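Local coordinates for protein terminal uridylyltransferase 1 (PDB 5HZD) that adds uridines from UTP to the 3' hydroxyl of guide RNAs and other mitochondrial RNAs in trypanosome RNA editing, at residues Ala196-Phe201 / Ser241-Ser246; Asp32-His37 / Gly480-Leu485; Arg301-Ser306 / Val353-Pro358; Val162-Ile167 / Ile175-Ser180. All coordinates share one frame; numbering follows the deposited sequence. Where two conformers were deposited one is given.

Interaction 1: Ala196-Phe201 / Ser241-Ser246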
loop_
_atom_site.group_PDB
_atom_site.type_symbol
_atom_site.label_atom_id
_atom_site.label_comp_id
_atom_site.label_asym_id
_atom_site.label_seq_id
_atom_site.Cartn_x
_atom_site.Cartn_y
_atom_site.Cartn_z
ATOM N N ALA A 196 2.898 9.876 27.223
ATOM C CA ALA A 196 3.357 9.511 25.887
ATOM C C ALA A 196 4.436 10.453 25.344
ATOM O O ALA A 196 5.227 10.066 24.476
ATOM C CB ALA A 196 2.181 9.451 24.935
ATOM N N ARG A 197 4.479 11.688 25.838
ATOM C CA ARG A 197 5.527 12.607 25.406
ATOM C C ARG A 197 6.594 12.784 26.472
ATOM O O ARG A 197 7.328 13.772 26.462
ATOM C CB ARG A 197 4.968 13.958 24.941
ATOM C CG ARG A 197 4.026 14.638 25.914
ATOM C CD ARG A 197 3.254 15.753 25.204
ATOM N NE ARG A 197 2.202 16.293 26.058
ATOM C CZ ARG A 197 2.393 17.248 26.963
ATOM N NH1 ARG A 197 3.598 17.776 27.130
ATOM N NH2 ARG A 197 1.380 17.681 27.699
ATOM N N SER A 198 6.706 11.795 27.349
ATOM C CA SER A 198 7.776 11.776 28.350
ATOM C C SER A 198 8.748 10.627 28.128
ATOM O O SER A 198 8.366 9.553 27.651
ATOM C CB SER A 198 7.199 11.652 29.750
ATOM O OG SER A 198 6.296 12.732 30.001
ATOM N N ILE A 199 10.001 10.857 28.495
ATOM C CA ILE A 199 11.046 9.842 28.349
ATOM C C ILE A 199 11.872 9.765 29.626
ATOM O O ILE A 199 11.795 10.639 30.490
ATOM C CB ILE A 199 11.992 10.162 27.168
ATOM C CG1 ILE A 199 12.657 11.521 27.394
ATOM C CG2 ILE A 199 11.227 10.137 25.833
ATOM C CD1 ILE A 199 13.573 11.952 26.263
ATOM N N ARG A 200 12.684 8.725 29.739
ATOM C CA ARG A 200 13.499 8.520 30.906
ATOM C C ARG A 200 14.903 8.156 30.470
ATOM O O ARG A 200 15.078 7.246 29.665
ATOM C CB ARG A 200 12.954 7.333 31.673
ATOM C CG ARG A 200 13.200 7.406 33.134
ATOM C CD ARG A 200 11.879 7.538 33.883
ATOM N NE ARG A 200 10.899 6.556 33.434
ATOM C CZ ARG A 200 10.978 5.251 33.674
ATOM N NH1 ARG A 200 12.002 4.751 34.356
ATOM N NH2 ARG A 200 10.030 4.440 33.222
ATOM N N PHE A 201 15.892 8.841 31.022
ATOM C CA PHE A 201 17.263 8.411 30.822
ATOM C C PHE A 201 17.733 7.653 32.059
ATOM O O PHE A 201 17.722 8.210 33.153
ATOM C CB PHE A 201 18.146 9.638 30.624
ATOM C CG PHE A 201 17.830 10.420 29.383
ATOM C CD1 PHE A 201 16.834 11.397 29.389
ATOM C CD2 PHE A 201 18.558 10.206 28.211
ATOM C CE1 PHE A 201 16.550 12.112 28.234
ATOM C CE2 PHE A 201 18.289 10.930 27.063
ATOM C CZ PHE A 201 17.279 11.884 27.069
ATOM N N SER A 241 14.128 12.224 34.070
ATOM C CA SER A 241 12.929 12.142 33.248
ATOM C C SER A 241 12.683 13.495 32.598
ATOM O O SER A 241 13.087 14.524 33.134
ATOM C CB SER A 241 11.717 11.779 34.101
ATOM O OG SER A 241 11.940 10.587 34.828
ATOM N N ALA A 242 12.025 13.490 31.449
ATOM C CA ALA A 242 11.746 14.734 30.750
ATOM C C ALA A 242 10.407 14.619 30.058
ATOM O O ALA A 242 10.107 13.600 29.406
ATOM C CB ALA A 242 12.831 15.029 29.725
ATOM N N THR A 243 9.604 15.667 30.197
ATOM C CA THR A 243 8.372 15.798 29.438
ATOM C C THR A 243 8.584 16.839 28.357
ATOM O O THR A 243 9.000 17.965 28.630
ATOM C CB THR A 243 7.212 16.221 30.339
ATOM O OG1 THR A 243 6.979 15.189 31.299
ATOM C CG2 THR A 243 5.940 16.421 29.512
ATOM N N LEU A 244 8.295 16.461 27.126
ATOM C CA LEU A 244 8.545 17.319 25.986
ATOM C C LEU A 244 7.206 17.859 25.515
ATOM O O LEU A 244 6.169 17.369 25.942
ATOM C CB LEU A 244 9.229 16.525 24.863
ATOM C CG LEU A 244 10.660 16.041 25.163
ATOM C CD1 LEU A 244 11.502 17.153 25.793
ATOM C CD2 LEU A 244 10.684 14.801 26.040
ATOM N N GLU A 245 7.234 18.843 24.623
ATOM C CA GLU A 245 5.999 19.539 24.221
ATOM C C GLU A 245 5.093 18.679 23.341
ATOM O O GLU A 245 3.885 18.952 23.215
ATOM C CB GLU A 245 6.338 20.850 23.507
ATOM C CG GLU A 245 6.989 20.672 22.149
ATOM C CD GLU A 245 7.425 21.990 21.531
ATOM O OE1 GLU A 245 8.269 21.966 20.605
ATOM O OE2 GLU A 245 6.924 23.050 21.971
ATOM N N SER A 246 5.666 17.643 22.736
ATOM C CA SER A 246 4.915 16.789 21.819
ATOM C C SER A 246 5.566 15.416 21.780
ATOM O O SER A 246 6.681 15.240 22.256
ATOM C CB SER A 246 4.915 17.387 20.418
ATOM O OG SER A 246 6.191 17.275 19.818
#

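Interaction 2: Asp32-His37 / Gly480-Leu485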
loop_
_atom_site.group_PDB
_atom_site.type_symbol
_atom_site.label_atom_id
_atom_site.label_comp_id
_atom_site.label_asym_id
_atom_site.label_seq_id
_atom_site.Cartn_x
_atom_site.Cartn_y
_atom_site.Cartn_z
ATOM N N ASP A 32 -11.432 -29.968 -12.057
ATOM C CA ASP A 32 -11.241 -29.915 -10.593
ATOM C C ASP A 32 -10.554 -28.640 -10.102
ATOM O O ASP A 32 -10.711 -28.233 -8.944
ATOM C CB ASP A 32 -10.458 -31.136 -10.088
ATOM C CG ASP A 32 -9.020 -31.151 -10.576
ATOM O OD1 ASP A 32 -8.815 -31.306 -11.807
ATOM O OD2 ASP A 32 -8.099 -31.009 -9.737
ATOM N N LEU A 33 -9.788 -27.994 -10.977
ATOM C CA LEU A 33 -9.051 -26.808 -10.593
ATOM C C LEU A 33 -9.868 -25.542 -10.824
ATOM O O LEU A 33 -9.572 -24.491 -10.262
ATOM C CB LEU A 33 -7.735 -26.742 -11.376
ATOM C CG LEU A 33 -6.790 -27.892 -11.028
ATOM C CD1 LEU A 33 -5.506 -27.741 -11.809
ATOM C CD2 LEU A 33 -6.508 -27.873 -9.520
ATOM N N LEU A 34 -10.895 -25.655 -11.658
ATOM C CA LEU A 34 -11.727 -24.511 -11.975
ATOM C C LEU A 34 -13.183 -24.966 -11.987
ATOM O O LEU A 34 -13.872 -24.855 -13.007
ATOM C CB LEU A 34 -11.301 -23.914 -13.334
ATOM C CG LEU A 34 -11.020 -24.912 -14.457
ATOM C CD1 LEU A 34 -11.725 -24.500 -15.776
ATOM C CD2 LEU A 34 -9.520 -25.060 -14.697
ATOM N N PRO A 35 -13.669 -25.472 -10.834
ATOM C CA PRO A 35 -14.940 -26.202 -10.796
ATOM C C PRO A 35 -16.189 -25.383 -11.116
ATOM O O PRO A 35 -17.203 -25.975 -11.488
ATOM C CB PRO A 35 -15.005 -26.700 -9.354
ATOM C CG PRO A 35 -14.223 -25.686 -8.584
ATOM C CD PRO A 35 -13.086 -25.309 -9.492
ATOM N N ASP A 36 -16.129 -24.063 -10.968
ATOM C CA ASP A 36 -17.321 -23.243 -11.203
ATOM C C ASP A 36 -17.234 -22.461 -12.497
ATOM O O ASP A 36 -18.162 -21.724 -12.831
ATOM C CB ASP A 36 -17.544 -22.273 -10.033
ATOM C CG ASP A 36 -17.796 -22.997 -8.715
ATOM O OD1 ASP A 36 -18.496 -24.026 -8.748
ATOM O OD2 ASP A 36 -17.295 -22.541 -7.659
ATOM N N HIS A 37 -16.132 -22.597 -13.228
ATOM C CA HIS A 37 -15.936 -21.770 -14.419
ATOM C C HIS A 37 -17.033 -21.930 -15.467
ATOM O O HIS A 37 -17.686 -20.957 -15.847
ATOM C CB HIS A 37 -14.563 -21.999 -15.075
ATOM C CG HIS A 37 -14.330 -21.138 -16.277
ATOM N ND1 HIS A 37 -14.343 -21.635 -17.567
ATOM C CD2 HIS A 37 -14.128 -19.806 -16.383
ATOM C CE1 HIS A 37 -14.134 -20.637 -18.410
ATOM N NE2 HIS A 37 -14.009 -19.520 -17.721
ATOM N N GLY A 480 -0.900 -19.052 -15.300
ATOM C CA GLY A 480 -1.087 -19.932 -16.434
ATOM C C GLY A 480 -2.561 -20.199 -16.709
ATOM O O GLY A 480 -3.427 -19.609 -16.066
ATOM N N VAL A 481 -2.860 -21.093 -17.638
ATOM C CA VAL A 481 -4.233 -21.218 -18.129
ATOM C C VAL A 481 -5.257 -21.617 -17.056
ATOM O O VAL A 481 -6.320 -20.981 -16.966
ATOM C CB VAL A 481 -4.339 -22.127 -19.371
ATOM C CG1 VAL A 481 -3.969 -23.579 -19.069
ATOM C CG2 VAL A 481 -5.752 -22.018 -19.990
ATOM N N THR A 482 -4.972 -22.639 -16.255
ATOM C CA THR A 482 -5.950 -23.018 -15.229
ATOM C C THR A 482 -6.089 -21.915 -14.194
ATOM O O THR A 482 -7.211 -21.591 -13.775
ATOM C CB THR A 482 -5.662 -24.410 -14.575
ATOM O OG1 THR A 482 -4.389 -24.385 -13.914
ATOM C CG2 THR A 482 -5.669 -25.459 -15.627
ATOM N N LYS A 483 -4.986 -21.283 -13.801
ATOM C CA LYS A 483 -5.112 -20.187 -12.854
ATOM C C LYS A 483 -5.957 -19.068 -13.480
ATOM O O LYS A 483 -6.744 -18.411 -12.788
ATOM C CB LYS A 483 -3.730 -19.661 -12.424
ATOM C CG LYS A 483 -2.995 -20.563 -11.447
ATOM C CD LYS A 483 -1.875 -19.812 -10.725
ATOM C CE LYS A 483 -1.128 -20.749 -9.790
ATOM N NZ LYS A 483 -0.022 -20.043 -9.083
ATOM N N SER A 484 -5.806 -18.847 -14.785
ATOM C CA SER A 484 -6.505 -17.720 -15.434
ATOM C C SER A 484 -8.006 -17.980 -15.423
ATOM O O SER A 484 -8.803 -17.047 -15.301
ATOM C CB SER A 484 -6.021 -17.477 -16.882
ATOM O OG SER A 484 -6.516 -18.457 -17.782
ATOM N N LEU A 485 -8.391 -19.248 -15.507
ATOM C CA LEU A 485 -9.814 -19.567 -15.548
ATOM C C LEU A 485 -10.400 -19.466 -14.135
ATOM O O LEU A 485 -11.595 -19.179 -13.985
ATOM C CB LEU A 485 -10.045 -20.940 -16.174
ATOM C CG LEU A 485 -9.661 -20.933 -17.674
ATOM C CD1 LEU A 485 -10.010 -22.262 -18.332
ATOM C CD2 LEU A 485 -10.323 -19.749 -18.419
#

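Interaction 3: Arg301-Ser306 / Val353-Pro358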
loop_
_atom_site.group_PDB
_atom_site.type_symbol
_atom_site.label_atom_id
_atom_site.label_comp_id
_atom_site.label_asym_id
_atom_site.label_seq_id
_atom_site.Cartn_x
_atom_site.Cartn_y
_atom_site.Cartn_z
ATOM N N ARG A 301 -2.752 8.016 -6.874
ATOM C CA ARG A 301 -3.502 9.122 -6.270
ATOM C C ARG A 301 -4.101 10.050 -7.315
ATOM O O ARG A 301 -5.287 10.449 -7.217
ATOM C CB ARG A 301 -2.596 9.904 -5.317
ATOM C CG ARG A 301 -3.344 10.908 -4.495
ATOM C CD ARG A 301 -2.378 11.729 -3.662
ATOM N NE ARG A 301 -3.109 12.847 -3.072
ATOM C CZ ARG A 301 -3.302 14.038 -3.658
ATOM N NH1 ARG A 301 -2.777 14.322 -4.853
ATOM N NH2 ARG A 301 -4.024 14.962 -3.038
ATOM N N LYS A 302 -3.328 10.382 -8.344
ATOM C CA LYS A 302 -3.808 11.282 -9.379
ATOM C C LYS A 302 -5.027 10.693 -10.095
ATOM O O LYS A 302 -6.051 11.371 -10.266
ATOM C CB LYS A 302 -2.666 11.559 -10.350
ATOM C CG LYS A 302 -2.966 12.641 -11.340
ATOM C CD LYS A 302 -1.687 13.042 -12.081
ATOM C CE LYS A 302 -1.954 14.129 -13.112
ATOM N NZ LYS A 302 -2.426 15.423 -12.518
ATOM N N TYR A 303 -4.946 9.421 -10.468
ATOM C CA TYR A 303 -6.108 8.768 -11.057
ATOM C C TYR A 303 -7.306 8.666 -10.107
ATOM O O TYR A 303 -8.443 8.988 -10.486
ATOM C CB TYR A 303 -5.717 7.358 -11.515
ATOM C CG TYR A 303 -5.166 7.280 -12.916
ATOM C CD1 TYR A 303 -5.986 7.575 -14.011
ATOM C CD2 TYR A 303 -3.878 6.826 -13.159
ATOM C CE1 TYR A 303 -5.514 7.436 -15.324
ATOM C CE2 TYR A 303 -3.398 6.695 -14.494
ATOM C CZ TYR A 303 -4.237 6.999 -15.542
ATOM O OH TYR A 303 -3.771 6.838 -16.842
ATOM N N LEU A 304 -7.069 8.215 -8.884
ATOM C CA LEU A 304 -8.209 7.872 -8.027
ATOM C C LEU A 304 -8.918 9.098 -7.463
ATOM O O LEU A 304 -10.090 9.020 -7.079
ATOM C CB LEU A 304 -7.742 6.944 -6.908
ATOM C CG LEU A 304 -7.241 5.578 -7.393
ATOM C CD1 LEU A 304 -6.875 4.755 -6.198
ATOM C CD2 LEU A 304 -8.321 4.835 -8.212
ATOM N N LEU A 305 -8.251 10.240 -7.445
ATOM C CA LEU A 305 -8.932 11.472 -7.044
ATOM C C LEU A 305 -9.757 12.109 -8.165
ATOM O O LEU A 305 -10.478 13.093 -7.946
ATOM C CB LEU A 305 -7.924 12.498 -6.507
ATOM C CG LEU A 305 -7.342 12.222 -5.132
ATOM C CD1 LEU A 305 -6.339 13.335 -4.838
ATOM C CD2 LEU A 305 -8.447 12.166 -4.050
ATOM N N SER A 306 -9.658 11.569 -9.377
ATOM C CA SER A 306 -10.249 12.244 -10.520
ATOM C C SER A 306 -11.707 11.878 -10.837
ATOM O O SER A 306 -12.281 12.409 -11.791
ATOM C CB SER A 306 -9.344 12.105 -11.767
ATOM O OG SER A 306 -9.366 10.788 -12.268
ATOM N N VAL A 353 -12.562 8.652 -16.116
ATOM C CA VAL A 353 -11.469 9.524 -15.661
ATOM C C VAL A 353 -10.596 9.851 -16.875
ATOM O O VAL A 353 -10.490 9.043 -17.800
ATOM C CB VAL A 353 -10.551 8.892 -14.577
ATOM C CG1 VAL A 353 -11.350 8.475 -13.302
ATOM C CG2 VAL A 353 -9.789 7.707 -15.120
ATOM N N PRO A 354 -9.930 11.013 -16.848
ATOM C CA PRO A 354 -8.984 11.360 -17.913
ATOM C C PRO A 354 -7.754 10.457 -17.888
ATOM O O PRO A 354 -7.320 9.956 -16.851
ATOM C CB PRO A 354 -8.574 12.803 -17.563
ATOM C CG PRO A 354 -9.706 13.341 -16.755
ATOM C CD PRO A 354 -10.140 12.142 -15.920
ATOM N N TYR A 355 -7.169 10.244 -19.064
ATOM C CA TYR A 355 -5.902 9.516 -19.123
ATOM C C TYR A 355 -4.759 10.291 -18.458
ATOM O O TYR A 355 -4.664 11.521 -18.601
ATOM C CB TYR A 355 -5.562 9.216 -20.603
ATOM C CG TYR A 355 -4.222 8.547 -20.746
ATOM C CD1 TYR A 355 -4.068 7.205 -20.396
ATOM C CD2 TYR A 355 -3.106 9.256 -21.204
ATOM C CE1 TYR A 355 -2.829 6.592 -20.476
ATOM C CE2 TYR A 355 -1.851 8.629 -21.299
ATOM C CZ TYR A 355 -1.742 7.305 -20.929
ATOM O OH TYR A 355 -0.510 6.712 -21.027
ATOM N N VAL A 356 -3.900 9.582 -17.727
ATOM C CA VAL A 356 -2.663 10.163 -17.200
ATOM C C VAL A 356 -1.485 9.294 -17.642
ATOM O O VAL A 356 -1.454 8.085 -17.349
ATOM C CB VAL A 356 -2.657 10.173 -15.663
ATOM C CG1 VAL A 356 -1.334 10.766 -15.137
ATOM C CG2 VAL A 356 -3.836 10.945 -15.111
ATOM N N ASP A 357 -0.524 9.883 -18.350
ATOM C CA ASP A 357 0.670 9.119 -18.713
ATOM C C ASP A 357 1.518 8.891 -17.462
ATOM O O ASP A 357 1.821 9.855 -16.738
ATOM C CB ASP A 357 1.470 9.882 -19.763
ATOM C CG ASP A 357 2.540 9.025 -20.419
ATOM O OD1 ASP A 357 3.207 8.234 -19.725
ATOM O OD2 ASP A 357 2.716 9.129 -21.656
ATOM N N PRO A 358 1.892 7.633 -17.168
ATOM C CA PRO A 358 2.767 7.443 -16.002
ATOM C C PRO A 358 4.006 8.360 -16.020
ATOM O O PRO A 358 4.454 8.779 -14.950
ATOM C CB PRO A 358 3.126 5.959 -16.087
ATOM C CG PRO A 358 1.824 5.343 -16.666
ATOM C CD PRO A 358 1.488 6.335 -17.756
HETATM O O HOH W 1 -7.231 10.969 -14.128
#

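Interaction 4: Val162-Ile167 / Ile175-Ser180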
loop_
_atom_site.group_PDB
_atom_site.type_symbol
_atom_site.label_atom_id
_atom_site.label_comp_id
_atom_site.label_asym_id
_atom_site.label_seq_id
_atom_site.Cartn_x
_atom_site.Cartn_y
_atom_site.Cartn_z
ATOM N N VAL A 162 10.671 -7.969 20.167
ATOM C CA VAL A 162 9.338 -8.561 19.981
ATOM C C VAL A 162 8.618 -7.898 18.791
ATOM O O VAL A 162 7.874 -8.531 18.045
ATOM C CB VAL A 162 8.511 -8.382 21.284
ATOM C CG1 VAL A 162 7.029 -8.659 21.097
ATOM C CG2 VAL A 162 9.092 -9.272 22.404
ATOM N N ASN A 163 8.860 -6.609 18.606
ATOM C CA ASN A 163 8.100 -5.839 17.637
ATOM C C ASN A 163 8.844 -5.590 16.332
ATOM O O ASN A 163 8.227 -5.294 15.287
ATOM C CB ASN A 163 7.694 -4.481 18.244
ATOM C CG ASN A 163 6.812 -4.638 19.446
ATOM O OD1 ASN A 163 7.281 -4.589 20.600
ATOM N ND2 ASN A 163 5.521 -4.836 19.210
ATOM N N LEU A 164 10.166 -5.654 16.373
ATOM C CA LEU A 164 10.969 -5.346 15.192
ATOM C C LEU A 164 11.410 -6.575 14.439
ATOM O O LEU A 164 12.014 -7.491 15.023
ATOM C CB LEU A 164 12.240 -4.590 15.584
ATOM C CG LEU A 164 12.114 -3.124 15.937
ATOM C CD1 LEU A 164 13.502 -2.579 16.298
ATOM C CD2 LEU A 164 11.539 -2.355 14.786
ATOM N N GLU A 165 11.156 -6.593 13.142
ATOM C CA GLU A 165 11.632 -7.701 12.309
ATOM C C GLU A 165 12.530 -7.149 11.204
ATOM O O GLU A 165 12.036 -6.701 10.181
ATOM C CB GLU A 165 10.449 -8.472 11.680
ATOM C CG GLU A 165 10.875 -9.619 10.746
ATOM C CD GLU A 165 9.727 -10.334 10.021
ATOM O OE1 GLU A 165 10.039 -11.239 9.188
ATOM O OE2 GLU A 165 8.544 -10.012 10.275
ATOM N N PRO A 166 13.854 -7.186 11.406
ATOM C CA PRO A 166 14.780 -6.823 10.322
ATOM C C PRO A 166 14.745 -7.911 9.265
ATOM O O PRO A 166 14.869 -9.086 9.610
ATOM C CB PRO A 166 16.145 -6.815 11.011
ATOM C CG PRO A 166 15.973 -7.722 12.236
ATOM C CD PRO A 166 14.545 -7.524 12.661
ATOM N N ILE A 167 14.536 -7.545 8.017
ATOM C CA ILE A 167 14.605 -8.507 6.921
ATOM C C ILE A 167 15.722 -8.099 5.985
ATOM O O ILE A 167 15.482 -7.514 4.943
ATOM C CB ILE A 167 13.263 -8.553 6.173
ATOM C CG1 ILE A 167 12.131 -8.710 7.178
ATOM C CG2 ILE A 167 13.231 -9.729 5.192
ATOM C CD1 ILE A 167 10.781 -8.708 6.546
ATOM N N ILE A 175 12.771 -3.215 7.024
ATOM C CA ILE A 175 12.478 -3.441 8.432
ATOM C C ILE A 175 10.971 -3.457 8.579
ATOM O O ILE A 175 10.298 -2.543 8.139
ATOM C CB ILE A 175 13.029 -2.290 9.322
ATOM C CG1 ILE A 175 14.566 -2.250 9.252
ATOM C CG2 ILE A 175 12.581 -2.521 10.788
ATOM C CD1 ILE A 175 15.160 -1.002 9.926
ATOM N N LYS A 176 10.429 -4.505 9.180
ATOM C CA LYS A 176 8.996 -4.540 9.467
ATOM C C LYS A 176 8.798 -4.290 10.935
ATOM O O LYS A 176 9.468 -4.900 11.783
ATOM C CB LYS A 176 8.418 -5.926 9.130
ATOM C CG LYS A 176 8.212 -6.141 7.606
ATOM C CD LYS A 176 7.513 -7.480 7.336
ATOM C CE LYS A 176 6.042 -7.388 7.650
ATOM N NZ LYS A 176 5.359 -6.650 6.525
ATOM N N HIS A 177 7.886 -3.386 11.275
ATOM C CA HIS A 177 7.519 -3.195 12.662
ATOM C C HIS A 177 6.104 -3.689 12.904
ATOM O O HIS A 177 5.163 -3.299 12.198
ATOM C CB HIS A 177 7.635 -1.704 13.047
ATOM C CG HIS A 177 7.140 -1.427 14.430
ATOM N ND1 HIS A 177 5.911 -0.847 14.679
ATOM C CD2 HIS A 177 7.666 -1.736 15.644
ATOM C CE1 HIS A 177 5.737 -0.756 15.988
ATOM N NE2 HIS A 177 6.776 -1.307 16.592
ATOM N N HIS A 178 5.964 -4.598 13.863
ATOM C CA HIS A 178 4.670 -5.183 14.205
ATOM C C HIS A 178 4.217 -4.609 15.546
ATOM O O HIS A 178 4.771 -4.937 16.588
ATOM C CB HIS A 178 4.809 -6.703 14.364
ATOM C CG HIS A 178 5.433 -7.398 13.200
ATOM N ND1 HIS A 178 4.695 -7.863 12.132
ATOM C CD2 HIS A 178 6.721 -7.742 12.950
ATOM C CE1 HIS A 178 5.505 -8.445 11.261
ATOM N NE2 HIS A 178 6.737 -8.396 11.740
ATOM N N ALA A 179 3.185 -3.770 15.531
ATOM C CA ALA A 179 2.729 -3.139 16.767
ATOM C C ALA A 179 1.984 -4.089 17.659
ATOM O O ALA A 179 1.156 -4.870 17.192
ATOM C CB ALA A 179 1.827 -1.948 16.461
ATOM N N SER A 180 2.267 -4.010 18.949
ATOM C CA SER A 180 1.501 -4.752 19.942
ATOM C C SER A 180 0.117 -4.125 20.096
ATOM O O SER A 180 -0.082 -2.944 19.805
ATOM C CB SER A 180 2.222 -4.737 21.286
ATOM O OG SER A 180 3.488 -5.360 21.181
HETATM O O HOH W 2 6.207 -5.447 22.902
#

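Interaction 1: Ala196-Phe201 / Ser241-Ser246
The guanidinium of R197 meets L244 at its edge. L244 O lies in the guanidinium plane and takes a hydrogen bond from R197 NH1 at 2.9 Å. E245 O and T243 CG2 approach the same group obliquely. The second guanidinium, that of R200, has S241 OG near its plane at the edge. The two segments are neighbouring strands of a four-stranded antiparallel sheet. The contact lies away from the catalytic and UTP sites.

S198 faces T243 and R200 faces S241 in non-hydrogen-bonded pairs. I199 and A242 form the hydrogen-bonded pair between them, with I199 N bound to A242 O and A242 N to I199 O. L244 N continues the ladder to R197 O, so R197 and L244 are joined by both a backbone and a side-chain bond. R197 CG sits between its backbone N and carbonyl carbon (chi1 52°), and the chain then runs extended to NE. Its CB packs 3.4 Å from S246 O. NH1 also bonds Q229 on the next strand, which ties three strands together.

The two sheet faces differ. On the face of I199 and A242 the contact is apolar. I199 CG1 touches A242 CB at 4.2 Å and L244 CD2 at 4.1 Å, and helix 247-254 packs against I199 and L244. The other face carries S198, R200, S241 and T243. R200 NH2 bonds the carbonyl of A272, while R200 CD lies 3.2 Å from S241 OG. T243 OG1 donates to S198 OG at 2.9 Å, and S198 OG is also hydrogen-bonded to V194 O.

Interaction 2: Asp32-His37 / Gly480-Leu485
L34 and L485 make the apolar centre of this contact. L34 CD1 lies 3.8 Å from L485 CD1 and also reaches L485 CB. The two side chains cross obliquely. L34 chi1 of 43° sets CG on the side of the helix, and the two methyls then part, CD1 to L485 and CD2 to T482. L34 CD2 meets T482 CB at 3.9 Å and touches T482 CG2 as well. These two side chains cross at about a right angle. In the conformer given, L33 CD1 comes only loosely near T482 OG1.

The aromatic part is a CH-pi contact. L485 CD2 stands over one face of the H37 ring, 4.1 Å from its centroid and 28° off the normal. Its closest ring atom is H37 NE2. L485 CB lies over the centre of the ring as well. H37 CD2 approaches the backbone at L485 O, 3.5 Å away.

The polar links run to neighbours. T482 OG1 bonds D9 OD1, and R486 NH1 bonds L33 O. A type I beta turn from L34 to H37 leads into helix 37-47.

T482 also packs on H30, a zinc ligand. The zinc finger is required for proper folding of the catalytic domain. This contact packs the end of that atypical C2H2 finger, its zinc held by C8, C11, H25 and H30, against the first turn of helix 481-497.

Interaction 3: Arg301-Ser306 / Val353-Pro358
Y303 chi1 of -88° swings CG toward the loop, and chi2 of -66° turns one ring face to V356. V356 CG1 is anti to its backbone N and thereby meets K302 CD, while CG2 lies near Y303 CE1. The contact is a helix-to-loop packing. It joins the C-terminal part of helix 292-304 to the loop that follows helix 336-349. Helix 292-304 begins with UTP-binding residues, among them S297, but the contact is at some distance from them.

V356 CB stands over one face of the Y303 ring in a CH-pi contact. It is 3.9 Å from the centroid and displaced toward the rim, with Y303 CZ its closest ring atom. The Y303 and V356 side chains run past one another in opposing senses. V353 CG2 comes to the edge of the ring, near its plane, 4.0 Å from Y303 CD1. Helix 336-349 adds I344 and V348 against Y303, so the tyrosine is buried between helix and loop.

The phenol oxygen is the main polar link. V356 N donates to Y303 OH at 2.9 Å, with an N-H...O angle of 156°. Y303 OH also lies 3.6 Å from Y355 CD1, while Y355 OH bonds L419 O. K302 is exposed and passes V356 at a slant, CD 3.8 Å from V356 CG1.

S306 follows the helix. Its OG donates to Y303 O, which S306 N also reaches. The same OG is close to V353, 3.2 Å from CB. One water donates to S306 OG at 2.8 Å and to P354 O at 2.9 Å, bridging the two segments.

Interaction 4: Val162-Ile167 / Ile175-Ser180
N163 joins H178 and S180 at the open end of this beta hairpin, away from its turn. The hairpin pairs edge strand 164-167 with strand 174-177 in the sheet of the palm domain. N163 ND2 donates to H178 O at 2.7 Å and to S180 OG at 2.9 Å, both nearly in the amide plane. A water donates to N163 OD1 at 2.7 Å there. H178 N returns a bond to N163 O. E165 and K176 form the hydrogen-bonded pair of the ladder, with L164 facing H177 and P166 facing I175.

The tight side carries L164, I175 and H177. L164 CD2 touches I175 CG2 at 4.1 Å and the edge of the H177 ring. Helix 143-156 packs on L164 and I175. H177 stacks on F285, and its ND1 bonds I283 O.

The other face, with E165 and K176, is more open. I167 CD1 packs on K176 CD at 3.6 Å. K176 NZ leads away to a salt bridge with D286, probably important for catalysis. E165 CG is anti to the backbone N (chi1 178°) and the chain is extended beyond it, which brings OE2 to H178. H178 NE2 donates to the anti lone pair of E165 OE2 at 2.8 Å, ring and carboxylate planes 20° apart.

Overall arrangement
From the N terminus, the 32-37 segment of interaction 2 comes first and pairs with 480-485, near the C-terminal end. It closes a loop of 442 residues, within which the other three lie. These three follow in series. Interaction 4 closes a short hairpin in the palm sheet. The chain then enters the four-stranded sheet, where interaction 1 closes a loop of 39 residues. Interaction 3 comes last, with 46 mostly helical residues between its segments, and ties helix 292-304 to the loop after helix 336-349. No two contacts touch. Interactions 1 and 2 are farthest apart, about 58 Å between centres, on opposite sides of the chain's centre. Interaction 2 ties the zinc finger to helix 481-497.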